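Sarcoplasmic calcium-binding protein (Branchiostoma lanceolatum, PDB 2SAS) binds calcium ions through EF-hand sites and, like parvalbumins, seems more abundant in fast-contracting muscles, a distribution that establishes no functional relationship. Local coordinates at residues Gly24-Asn29 and Asp75-Glu80; Trp62-Gly67 and Leu99-Gln104; Ile10-Asp15 and Tyr166-Ser171; Asp33-Tyr38 and Ala49-Met54. One frame throughout, in Å; residues are numbered along the deposited sequence.

Contact 1: Gly24-Asn29 and Asp75-Glu80; sequences GSIQDN and DVVSWE. With CA (calcium ion), chain B; CA (calcium ion), chain C.
The peptide groups of Ile26 and Val77 are the flat units that meet here, joined by a reciprocal pair of backbone bonds. Ile26 N donates to Val77 O at 2.9 Å, and Val77 N returns a bond of 2.8 Å to Ile26 O; both are nearly straight, at 174° and 171°. On one face of this two-stranded sheet lie the side chains of Ile26 and Val77, whose CB atoms are 4.1 Å apart. Phe14, Leu18 and Trp62 cover Ile26 there, while Ala69 touches Val77. The indole of Trp79 leads away to Ile10 and Lys11, its NE1 hydrogen-bonded to Ala139 O of the second subunit.

Such a reciprocal pair is the short antiparallel link between the calcium loops of two partnered EF-hands. Ser25 O binds one calcium at 2.1 Å, beside oxygens of Asp19, Asn21, Asp23 and Asp30. Val76 O binds the other at 2.3 Å, with Asp70, Asn72, Asp74, Glu81 and a water. Further along, the side chains of Gln27 and Val76 run alongside one another in the same direction, Gln27 CG coming within 3.7 Å of Val76 CG1.

Contact 2: Trp62-Gly67 and Leu99-Gln104; sequences WRDLKG and LPAWCQ
Leu65 and Asp64 hold the indole of Trp102 by a face and an edge. Leu65 CD1 sits 3.9 Å from the centroid of the five-membered ring, only 13° off its normal, a CH-pi contact. Cys103 SG lies over the ring's opposite face. At the edge and in plane comes Asp64 OD1, 3.5 Å from Trp102 CD1. The same oxygen accepts a weak, bent bond of 3.0 Å from Trp102 N, while Asp64 OD2 rests 3.6 Å from the methyl CB of Ala101. With Trp102 CG set between its own backbone N and carbonyl carbon (chi1 68°), the root of the indole stays close to the N-H that Asp64 OD1 accepts.

Helix 48-69 enters EF-hand 2 and helix 103-114 enters EF-hand 3, so this indole wedges the two halves of the chain together. An alanine in place of Trp102 would probably open a gap between Leu65 CD1 and Cys103 SG, leaving both without the ring they cover.

In the next shell, Arg68 NE forms a salt bridge with Asp64 OD1, which probably steadies the carboxylate. Tyr82 and Met85 of helix 79-91 and Tyr165 of helix 158-170 also touch the indole. Gln104 NE2 reaches back to Leu99 O at 3.3 Å, from above the carbonyl plane.

Contact 3: Ile10-Asp15 and Tyr166-Ser171; sequences IKFTFD and YRLLTS
Leu168 reaches tip to tip toward Thr13, its CD1 closing to 3.4 Å from Thr13 CG2. The same CD1 lies 4.4 Å from Phe12 CD1, approaching that ring obliquely. Next comes Leu169, which crosses Thr13 at a slant and brings CD2 to 3.7 Å from Thr13 CG2; its CD1 lies 4.4 Å from Ile10 CG1. The single methyl of Thr13, CG2, thus serves both leucines, because it stands anti to the carbonyl carbon while OG1 sits between that carbon and the backbone N (chi1 71°). That torsion also lets Thr13 OG1 donate to Ile10 O at 2.9 Å, and the hydroxyl is hydrogen-bonded to Tyr82 OH as well. An alanine at Thr13 would probably open a gap beside Leu168 CD1 and leave the Tyr82 hydroxyl without this partner. Helix 158-170 ends just beyond the two leucines, and Ser171 O, the first residue past it, accepts a bond from Lys9 NZ of helix 4-18.

The axes of the two short helical segments come within 9.7 Å, their directions 118° apart. This is apolar helix packing of an EF-hand core, joining the entering helix of EF-hand 1 to the exiting helix of EF-hand 4.

Contact 4: Asp33-Tyr38 and Ala49-Met54; sequences DMMTRY and ADYKSM
Met35 and Tyr38 on the exiting helix of EF-hand 1 pack against Tyr51 and Met54 on the helix that enters EF-hand 2, forming a Met-aromatic cluster where the two hands are joined. Met54 lies over one face of the Tyr38 ring. Its CG makes a CH-pi contact 4.0 Å from the centroid, and its SD stands 4.7 Å from the same point, 16° off the normal. Met54 CG is anti to the backbone N (chi1 172°); beyond it the chain bends twice, and CE finishes 3.5 Å from Tyr38 OH.

The two methionines run past one another in opposite senses, Met35 SD passing 3.5 Å from Met54 CG. Met35 is likewise bent, and its CE ends 3.7 Å from the backbone Tyr51 O.

This is an antiparallel helical hairpin: helix 28-42 turns back through a short linker into helix 48-69, and the axes of the two short segments are 11.0 Å apart at closest. Such a wide spacing suits the bulky side chains that fill it.

Near the linker the two tyrosines meet obliquely, their planes 85° apart. Tyr38 CD2 comes to the edge of the Tyr51 ring, 3.3 Å from Tyr51 CE1. The carbonyl Tyr38 O also lies at that ring's edge, in its plane. Tyr51 OH is hydrogen-bonded to Lys43 O, which would help to fix the ring, and Leu46 of the linker touches both tyrosines. Met54 also touches Phe109 of helix 103-114.

In the fold
Contact 3 closes the longest loop, joining EF-hand 1 to EF-hand 4, and the other three are nested inside it. Contact 1 couples the first two calcium loops and encloses contact 4, with which it shares helix 28-42; their centres are about 20 Å apart. Contacts 4 and 2 both use helix 48-69 and follow in series along the chain. About 18 Å separates the centres of these two. Contacts 1 and 2 alternate along the chain and touch through Trp62, with about 13 Å between centres. Phe14 links contact 3 to contact 1. Contacts 1 and 4 thus hold the first two EF-hands together as a pair, and contacts 2 and 3 bind that pair to the rest of the chain.

Contact 1: Gly24-Asn29 and Asp75-Glu80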
# COMPACT_ATOMS: atom_id res chain seq x y z
N GLY A 24 -10.78 6.59 -8.10
CA GLY A 24 -11.50 7.00 -6.92
C GLY A 24 -12.98 6.69 -6.97
O GLY A 24 -13.74 7.21 -6.12
N SER A 25 -13.36 5.91 -7.97
CA SER A 25 -14.75 5.51 -8.20
C SER A 25 -14.73 4.04 -8.69
O SER A 25 -13.80 3.71 -9.41
CB SER A 25 -15.38 6.23 -9.36
OG SER A 25 -16.06 7.41 -9.28
N ILE A 26 -15.78 3.36 -8.31
CA ILE A 26 -16.09 2.00 -8.69
C ILE A 26 -17.11 2.22 -9.87
O ILE A 26 -18.03 3.00 -9.65
CB ILE A 26 -16.78 1.06 -7.65
CG1 ILE A 26 -16.17 1.10 -6.23
CG2 ILE A 26 -16.69 -0.41 -8.17
CD1 ILE A 26 -14.63 1.08 -6.19
N GLN A 27 -16.89 1.53 -10.96
CA GLN A 27 -17.79 1.65 -12.14
C GLN A 27 -17.66 0.37 -12.94
O GLN A 27 -16.61 -0.23 -12.64
CB GLN A 27 -17.26 2.78 -13.05
CG GLN A 27 -17.40 4.14 -12.37
CD GLN A 27 -16.80 5.19 -13.29
OE1 GLN A 27 -15.79 5.82 -12.96
NE2 GLN A 27 -17.49 5.31 -14.40
N ASP A 28 -18.56 0.01 -13.83
CA ASP A 28 -18.42 -1.20 -14.63
C ASP A 28 -17.00 -1.33 -15.20
O ASP A 28 -16.46 -2.43 -15.21
CB ASP A 28 -19.45 -1.33 -15.77
CG ASP A 28 -19.21 -2.48 -16.74
OD1 ASP A 28 -19.41 -3.68 -16.45
OD2 ASP A 28 -18.78 -2.19 -17.90
N ASN A 29 -16.38 -0.26 -15.64
CA ASN A 29 -15.05 -0.38 -16.22
C ASN A 29 -14.04 -1.03 -15.27
O ASN A 29 -13.03 -1.59 -15.78
CB ASN A 29 -14.57 0.89 -16.87
CG ASN A 29 -14.17 2.01 -15.92
OD1 ASN A 29 -14.63 2.06 -14.78
ND2 ASN A 29 -13.30 2.90 -16.40
N ASP A 75 -24.74 5.37 -11.90
CA ASP A 75 -23.89 4.21 -12.20
C ASP A 75 -22.43 4.30 -11.79
O ASP A 75 -21.55 3.62 -12.40
CB ASP A 75 -23.94 3.86 -13.72
CG ASP A 75 -25.32 3.41 -14.13
OD1 ASP A 75 -25.97 2.74 -13.32
OD2 ASP A 75 -25.74 3.79 -15.25
N VAL A 76 -22.12 5.13 -10.85
CA VAL A 76 -20.75 5.29 -10.33
C VAL A 76 -20.89 5.10 -8.81
O VAL A 76 -21.85 5.71 -8.26
CB VAL A 76 -20.17 6.66 -10.68
CG1 VAL A 76 -18.71 6.80 -10.24
CG2 VAL A 76 -20.34 7.04 -12.14
N VAL A 77 -20.06 4.27 -8.19
CA VAL A 77 -20.15 4.17 -6.72
C VAL A 77 -18.95 5.01 -6.26
O VAL A 77 -17.80 4.72 -6.66
CB VAL A 77 -20.17 2.76 -6.17
CG1 VAL A 77 -19.99 2.70 -4.65
CG2 VAL A 77 -21.41 1.94 -6.55
N SER A 78 -19.19 6.07 -5.49
CA SER A 78 -17.98 6.84 -5.07
C SER A 78 -17.53 6.26 -3.74
O SER A 78 -18.23 5.41 -3.16
CB SER A 78 -18.38 8.32 -4.93
OG SER A 78 -19.62 8.34 -4.24
N TRP A 79 -16.41 6.74 -3.28
CA TRP A 79 -15.82 6.39 -1.98
C TRP A 79 -16.83 6.66 -0.86
O TRP A 79 -17.08 5.79 -0.03
CB TRP A 79 -14.56 7.22 -1.72
CG TRP A 79 -14.17 7.18 -0.26
CD1 TRP A 79 -13.97 8.25 0.55
CD2 TRP A 79 -13.91 6.01 0.52
NE1 TRP A 79 -13.57 7.81 1.79
CE2 TRP A 79 -13.52 6.45 1.80
CE3 TRP A 79 -13.90 4.64 0.23
CZ2 TRP A 79 -13.13 5.59 2.83
CZ3 TRP A 79 -13.52 3.77 1.26
CH2 TRP A 79 -13.16 4.23 2.52
N GLU A 80 -17.34 7.88 -0.86
CA GLU A 80 -18.38 8.31 0.10
C GLU A 80 -19.58 7.39 0.07
O GLU A 80 -20.05 6.95 1.15
CB GLU A 80 -18.85 9.75 -0.18
CG GLU A 80 -17.67 10.75 -0.31
CD GLU A 80 -17.00 10.71 -1.67
OE1 GLU A 80 -17.56 10.26 -2.66
OE2 GLU A 80 -15.84 11.16 -1.69
CA CA B . -12.61 3.02 -11.01
CA CA C . -23.21 7.40 -7.44
O HOH W 1 -21.73 9.14 -7.44

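Contact 2: Trp62-Gly67 and Leu99-Gln104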
# COMPACT_ATOMS: atom_id res chain seq x y z
N TRP A 62 -21.54 -6.33 -9.79
CA TRP A 62 -21.68 -4.89 -10.01
C TRP A 62 -23.12 -4.41 -9.75
O TRP A 62 -23.39 -3.39 -9.12
CB TRP A 62 -21.26 -4.51 -11.43
CG TRP A 62 -21.53 -3.11 -11.86
CD1 TRP A 62 -22.18 -2.67 -13.00
CD2 TRP A 62 -21.18 -1.94 -11.11
NE1 TRP A 62 -22.20 -1.30 -13.03
CE2 TRP A 62 -21.61 -0.83 -11.88
CE3 TRP A 62 -20.52 -1.73 -9.91
CZ2 TRP A 62 -21.36 0.48 -11.45
CZ3 TRP A 62 -20.28 -0.46 -9.47
CH2 TRP A 62 -20.71 0.64 -10.23
N ARG A 63 -24.04 -5.20 -10.29
CA ARG A 63 -25.48 -4.96 -10.16
C ARG A 63 -25.86 -4.88 -8.69
O ARG A 63 -26.56 -3.96 -8.27
CB ARG A 63 -26.28 -6.04 -10.86
CG ARG A 63 -27.78 -5.95 -10.83
CD ARG A 63 -28.36 -6.11 -12.22
NE ARG A 63 -27.42 -5.67 -13.26
CZ ARG A 63 -26.88 -6.54 -14.11
NH1 ARG A 63 -27.16 -7.84 -13.99
NH2 ARG A 63 -26.07 -6.14 -15.09
N ASP A 64 -25.41 -5.83 -7.89
CA ASP A 64 -25.77 -5.82 -6.46
C ASP A 64 -25.05 -4.68 -5.75
O ASP A 64 -25.66 -4.14 -4.79
CB ASP A 64 -25.43 -7.15 -5.80
CG ASP A 64 -25.91 -7.27 -4.37
OD1 ASP A 64 -25.12 -6.89 -3.48
OD2 ASP A 64 -27.01 -7.75 -4.11
N LEU A 65 -23.83 -4.35 -6.15
CA LEU A 65 -23.15 -3.24 -5.46
C LEU A 65 -23.84 -1.92 -5.85
O LEU A 65 -24.21 -1.17 -4.92
CB LEU A 65 -21.66 -3.30 -5.68
CG LEU A 65 -20.79 -2.13 -5.20
CD1 LEU A 65 -20.78 -2.06 -3.71
CD2 LEU A 65 -19.40 -2.32 -5.81
N LYS A 66 -23.93 -1.68 -7.14
CA LYS A 66 -24.58 -0.48 -7.70
C LYS A 66 -25.95 -0.24 -7.05
O LYS A 66 -26.27 0.88 -6.63
CB LYS A 66 -24.80 -0.60 -9.20
CG LYS A 66 -24.80 0.64 -10.04
CD LYS A 66 -25.02 0.40 -11.52
CE LYS A 66 -26.44 0.11 -11.94
NZ LYS A 66 -26.84 -1.29 -11.60
N GLY A 67 -26.77 -1.24 -6.99
CA GLY A 67 -28.12 -1.16 -6.41
C GLY A 67 -28.21 -0.95 -4.93
O GLY A 67 -29.30 -0.79 -4.34
N LEU A 99 -23.10 -10.31 5.24
CA LEU A 99 -22.51 -9.36 4.30
C LEU A 99 -23.44 -9.25 3.10
O LEU A 99 -24.13 -10.26 2.78
CB LEU A 99 -21.11 -9.88 3.93
CG LEU A 99 -19.96 -9.01 4.43
CD1 LEU A 99 -20.30 -8.41 5.79
CD2 LEU A 99 -18.70 -9.90 4.53
N PRO A 100 -23.38 -8.11 2.45
CA PRO A 100 -24.24 -7.94 1.27
C PRO A 100 -23.76 -8.95 0.25
O PRO A 100 -22.55 -9.25 0.15
CB PRO A 100 -24.12 -6.48 0.91
CG PRO A 100 -22.86 -5.98 1.58
CD PRO A 100 -22.57 -6.93 2.72
N ALA A 101 -24.71 -9.44 -0.52
CA ALA A 101 -24.48 -10.40 -1.55
C ALA A 101 -23.34 -10.12 -2.50
O ALA A 101 -22.78 -11.17 -2.90
CB ALA A 101 -25.77 -10.62 -2.36
N TRP A 102 -23.03 -8.90 -2.86
CA TRP A 102 -21.95 -8.63 -3.82
C TRP A 102 -20.64 -9.21 -3.26
O TRP A 102 -19.76 -9.59 -4.02
CB TRP A 102 -21.80 -7.15 -4.18
CG TRP A 102 -21.32 -6.27 -3.09
CD1 TRP A 102 -22.08 -5.64 -2.16
CD2 TRP A 102 -19.95 -5.96 -2.74
NE1 TRP A 102 -21.30 -4.95 -1.26
CE2 TRP A 102 -19.99 -5.12 -1.60
CE3 TRP A 102 -18.72 -6.29 -3.30
CZ2 TRP A 102 -18.85 -4.62 -1.02
CZ3 TRP A 102 -17.58 -5.81 -2.71
CH2 TRP A 102 -17.63 -4.99 -1.59
N CYS A 103 -20.59 -9.22 -1.92
CA CYS A 103 -19.43 -9.72 -1.16
C CYS A 103 -19.21 -11.22 -1.37
O CYS A 103 -18.07 -11.68 -1.41
CB CYS A 103 -19.63 -9.45 0.34
SG CYS A 103 -18.86 -7.92 0.84
N GLN A 104 -20.32 -11.92 -1.46
CA GLN A 104 -20.38 -13.37 -1.69
C GLN A 104 -19.74 -13.69 -3.04
O GLN A 104 -19.42 -14.85 -3.31
CB GLN A 104 -21.82 -13.88 -1.64
CG GLN A 104 -22.66 -13.38 -0.47
CD GLN A 104 -22.03 -13.68 0.88
OE1 GLN A 104 -21.33 -14.69 1.04
NE2 GLN A 104 -22.26 -12.81 1.87

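Contact 3: Ile10-Asp15 and Tyr166-Ser171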
# COMPACT_ATOMS: atom_id res chain seq x y z
N ILE A 10 -11.46 -0.12 5.15
CA ILE A 10 -12.51 0.04 4.11
C ILE A 10 -11.88 0.70 2.87
O ILE A 10 -12.07 0.29 1.72
CB ILE A 10 -13.80 0.71 4.64
CG1 ILE A 10 -14.52 -0.29 5.62
CG2 ILE A 10 -14.75 0.93 3.44
CD1 ILE A 10 -15.43 0.36 6.70
N LYS A 11 -11.06 1.70 3.08
CA LYS A 11 -10.37 2.36 1.96
C LYS A 11 -9.59 1.26 1.23
O LYS A 11 -9.68 1.10 0.00
CB LYS A 11 -9.54 3.53 2.39
CG LYS A 11 -9.00 4.44 1.27
CD LYS A 11 -10.10 4.78 0.24
CE LYS A 11 -9.65 5.97 -0.58
NZ LYS A 11 -8.61 5.56 -1.57
N PHE A 12 -8.85 0.46 2.01
CA PHE A 12 -8.07 -0.65 1.51
C PHE A 12 -8.84 -1.50 0.53
O PHE A 12 -8.31 -1.74 -0.57
CB PHE A 12 -7.42 -1.50 2.59
CG PHE A 12 -6.53 -2.60 2.11
CD1 PHE A 12 -7.03 -3.86 1.83
CD2 PHE A 12 -5.15 -2.35 1.97
CE1 PHE A 12 -6.17 -4.90 1.43
CE2 PHE A 12 -4.29 -3.38 1.58
CZ PHE A 12 -4.80 -4.65 1.31
N THR A 13 -9.99 -2.00 0.87
CA THR A 13 -10.80 -2.82 -0.08
C THR A 13 -11.29 -2.02 -1.26
O THR A 13 -11.49 -2.56 -2.40
CB THR A 13 -11.96 -3.51 0.73
OG1 THR A 13 -12.89 -2.45 1.09
CG2 THR A 13 -11.46 -4.20 2.00
N PHE A 14 -11.56 -0.73 -1.08
CA PHE A 14 -12.09 0.07 -2.22
C PHE A 14 -11.00 -0.00 -3.28
O PHE A 14 -11.19 -0.47 -4.40
CB PHE A 14 -12.44 1.49 -1.76
CG PHE A 14 -13.06 2.46 -2.70
CD1 PHE A 14 -14.44 2.48 -2.94
CD2 PHE A 14 -12.28 3.38 -3.38
CE1 PHE A 14 -15.02 3.37 -3.85
CE2 PHE A 14 -12.80 4.29 -4.29
CZ PHE A 14 -14.18 4.26 -4.50
N ASP A 15 -9.82 0.44 -2.83
CA ASP A 15 -8.63 0.59 -3.62
C ASP A 15 -7.97 -0.61 -4.26
O ASP A 15 -7.45 -0.45 -5.37
CB ASP A 15 -7.54 1.30 -2.77
CG ASP A 15 -7.73 2.77 -2.57
OD1 ASP A 15 -8.74 3.31 -3.03
OD2 ASP A 15 -6.84 3.41 -1.96
N TYR A 166 -14.07 -11.06 6.42
CA TYR A 166 -15.06 -10.57 7.37
C TYR A 166 -14.45 -9.63 8.40
O TYR A 166 -14.98 -8.55 8.72
CB TYR A 166 -15.77 -11.71 8.16
CG TYR A 166 -16.82 -11.14 9.08
CD1 TYR A 166 -17.92 -10.48 8.52
CD2 TYR A 166 -16.79 -11.23 10.48
CE1 TYR A 166 -18.95 -9.92 9.26
CE2 TYR A 166 -17.80 -10.67 11.26
CZ TYR A 166 -18.88 -10.03 10.65
OH TYR A 166 -19.89 -9.49 11.41
N ARG A 167 -13.34 -10.07 8.97
CA ARG A 167 -12.68 -9.28 10.03
C ARG A 167 -12.01 -8.03 9.49
O ARG A 167 -11.89 -7.07 10.27
CB ARG A 167 -11.68 -10.13 10.79
CG ARG A 167 -12.33 -11.30 11.54
CD ARG A 167 -11.13 -12.12 12.00
NE ARG A 167 -11.54 -13.12 12.96
CZ ARG A 167 -11.58 -12.84 14.27
NH1 ARG A 167 -11.18 -11.62 14.68
NH2 ARG A 167 -11.95 -13.77 15.14
N LEU A 168 -11.57 -8.11 8.27
CA LEU A 168 -10.92 -6.99 7.58
C LEU A 168 -11.95 -5.86 7.39
O LEU A 168 -11.67 -4.69 7.49
CB LEU A 168 -10.47 -7.48 6.18
CG LEU A 168 -9.42 -6.74 5.40
CD1 LEU A 168 -9.84 -6.51 3.94
CD2 LEU A 168 -9.07 -5.39 5.99
N LEU A 169 -13.16 -6.30 7.00
CA LEU A 169 -14.26 -5.39 6.73
C LEU A 169 -14.90 -4.85 8.03
O LEU A 169 -15.31 -3.67 8.04
CB LEU A 169 -15.24 -6.06 5.78
CG LEU A 169 -15.22 -5.78 4.29
CD1 LEU A 169 -15.17 -4.29 3.96
CD2 LEU A 169 -13.95 -6.42 3.69
N THR A 170 -15.02 -5.66 9.06
CA THR A 170 -15.74 -5.17 10.25
C THR A 170 -15.13 -4.92 11.58
O THR A 170 -15.69 -4.01 12.30
CB THR A 170 -17.01 -6.11 10.40
OG1 THR A 170 -16.49 -7.41 10.75
CG2 THR A 170 -17.83 -6.15 9.09
N SER A 171 -14.00 -5.49 11.96
CA SER A 171 -13.47 -5.28 13.31
C SER A 171 -13.06 -3.85 13.58
O SER A 171 -12.46 -3.21 12.73
CB SER A 171 -12.26 -6.17 13.62
OG SER A 171 -12.57 -7.48 13.17

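Contact 4: Asp33-Tyr38 and Ala49-Met54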
# COMPACT_ATOMS: atom_id res chain seq x y z
N ASP A 33 -11.92 -4.51 -16.07
CA ASP A 33 -10.49 -4.60 -15.76
C ASP A 33 -10.16 -5.87 -14.98
O ASP A 33 -9.03 -6.40 -14.94
CB ASP A 33 -10.02 -3.40 -14.93
CG ASP A 33 -9.69 -2.14 -15.65
OD1 ASP A 33 -10.25 -1.95 -16.75
OD2 ASP A 33 -8.92 -1.28 -15.12
N MET A 34 -11.16 -6.40 -14.30
CA MET A 34 -10.94 -7.66 -13.54
C MET A 34 -10.82 -8.78 -14.59
O MET A 34 -9.96 -9.69 -14.49
CB MET A 34 -12.07 -7.77 -12.58
CG MET A 34 -11.86 -6.77 -11.46
SD MET A 34 -13.27 -7.06 -10.33
CE MET A 34 -13.41 -5.43 -9.60
N MET A 35 -11.70 -8.70 -15.57
CA MET A 35 -11.85 -9.60 -16.70
C MET A 35 -10.61 -9.56 -17.56
O MET A 35 -10.06 -10.60 -17.94
CB MET A 35 -13.09 -9.28 -17.53
CG MET A 35 -14.31 -9.93 -16.95
SD MET A 35 -14.08 -11.73 -16.85
CE MET A 35 -13.88 -12.04 -18.64
N THR A 36 -10.18 -8.35 -17.86
CA THR A 36 -8.92 -8.18 -18.58
C THR A 36 -7.81 -8.87 -17.80
O THR A 36 -6.98 -9.50 -18.42
CB THR A 36 -8.50 -6.68 -18.81
OG1 THR A 36 -9.57 -6.12 -19.58
CG2 THR A 36 -7.12 -6.57 -19.50
N ARG A 37 -7.75 -8.70 -16.52
CA ARG A 37 -6.69 -9.30 -15.64
C ARG A 37 -6.75 -10.84 -15.84
O ARG A 37 -5.72 -11.44 -16.16
CB ARG A 37 -6.94 -9.01 -14.20
CG ARG A 37 -5.98 -8.28 -13.32
CD ARG A 37 -6.78 -7.29 -12.48
NE ARG A 37 -6.19 -6.87 -11.28
CZ ARG A 37 -5.11 -6.14 -11.01
NH1 ARG A 37 -4.27 -5.73 -11.97
NH2 ARG A 37 -4.82 -5.82 -9.74
N TYR A 38 -7.97 -11.33 -15.67
CA TYR A 38 -8.32 -12.74 -15.77
C TYR A 38 -7.87 -13.42 -17.05
O TYR A 38 -7.30 -14.52 -17.01
CB TYR A 38 -9.81 -12.96 -15.56
CG TYR A 38 -10.30 -14.32 -15.12
CD1 TYR A 38 -9.89 -14.93 -13.93
CD2 TYR A 38 -11.22 -15.02 -15.90
CE1 TYR A 38 -10.39 -16.16 -13.53
CE2 TYR A 38 -11.75 -16.22 -15.51
CZ TYR A 38 -11.33 -16.81 -14.32
OH TYR A 38 -11.81 -18.05 -13.95
N ALA A 49 -16.47 -20.13 -22.83
CA ALA A 49 -17.56 -20.29 -21.86
C ALA A 49 -17.12 -19.93 -20.44
O ALA A 49 -17.94 -19.34 -19.71
CB ALA A 49 -18.15 -21.68 -21.98
N ASP A 50 -15.92 -20.31 -20.02
CA ASP A 50 -15.45 -20.03 -18.66
C ASP A 50 -15.36 -18.52 -18.43
O ASP A 50 -15.72 -18.05 -17.34
CB ASP A 50 -14.10 -20.68 -18.32
CG ASP A 50 -14.13 -22.19 -18.37
OD1 ASP A 50 -15.16 -22.72 -17.97
OD2 ASP A 50 -13.17 -22.82 -18.84
N TYR A 51 -14.89 -17.79 -19.43
CA TYR A 51 -14.79 -16.33 -19.32
C TYR A 51 -16.17 -15.71 -19.25
O TYR A 51 -16.43 -14.76 -18.52
CB TYR A 51 -13.97 -15.80 -20.44
CG TYR A 51 -12.50 -16.12 -20.26
CD1 TYR A 51 -11.79 -15.55 -19.20
CD2 TYR A 51 -11.84 -16.99 -21.11
CE1 TYR A 51 -10.44 -15.81 -19.00
CE2 TYR A 51 -10.48 -17.25 -20.92
CZ TYR A 51 -9.77 -16.65 -19.91
OH TYR A 51 -8.44 -16.91 -19.77
N LYS A 52 -17.07 -16.34 -20.03
CA LYS A 52 -18.46 -15.88 -20.06
C LYS A 52 -19.09 -16.04 -18.70
O LYS A 52 -19.71 -15.07 -18.19
CB LYS A 52 -19.23 -16.51 -21.21
CG LYS A 52 -18.85 -15.78 -22.53
CD LYS A 52 -19.70 -16.37 -23.66
CE LYS A 52 -19.17 -15.82 -24.99
NZ LYS A 52 -20.07 -16.22 -26.10
N SER A 53 -18.89 -17.18 -18.08
CA SER A 53 -19.49 -17.39 -16.74
C SER A 53 -18.95 -16.37 -15.76
O SER A 53 -19.71 -15.78 -15.00
CB SER A 53 -19.22 -18.80 -16.24
OG SER A 53 -19.35 -19.67 -17.34
N MET A 54 -17.64 -16.23 -15.79
CA MET A 54 -16.92 -15.29 -14.91
C MET A 54 -17.50 -13.88 -15.03
O MET A 54 -17.72 -13.12 -14.09
CB MET A 54 -15.45 -15.38 -15.22
CG MET A 54 -14.66 -14.33 -14.52
SD MET A 54 -14.87 -14.48 -12.73
CE MET A 54 -14.30 -16.16 -12.40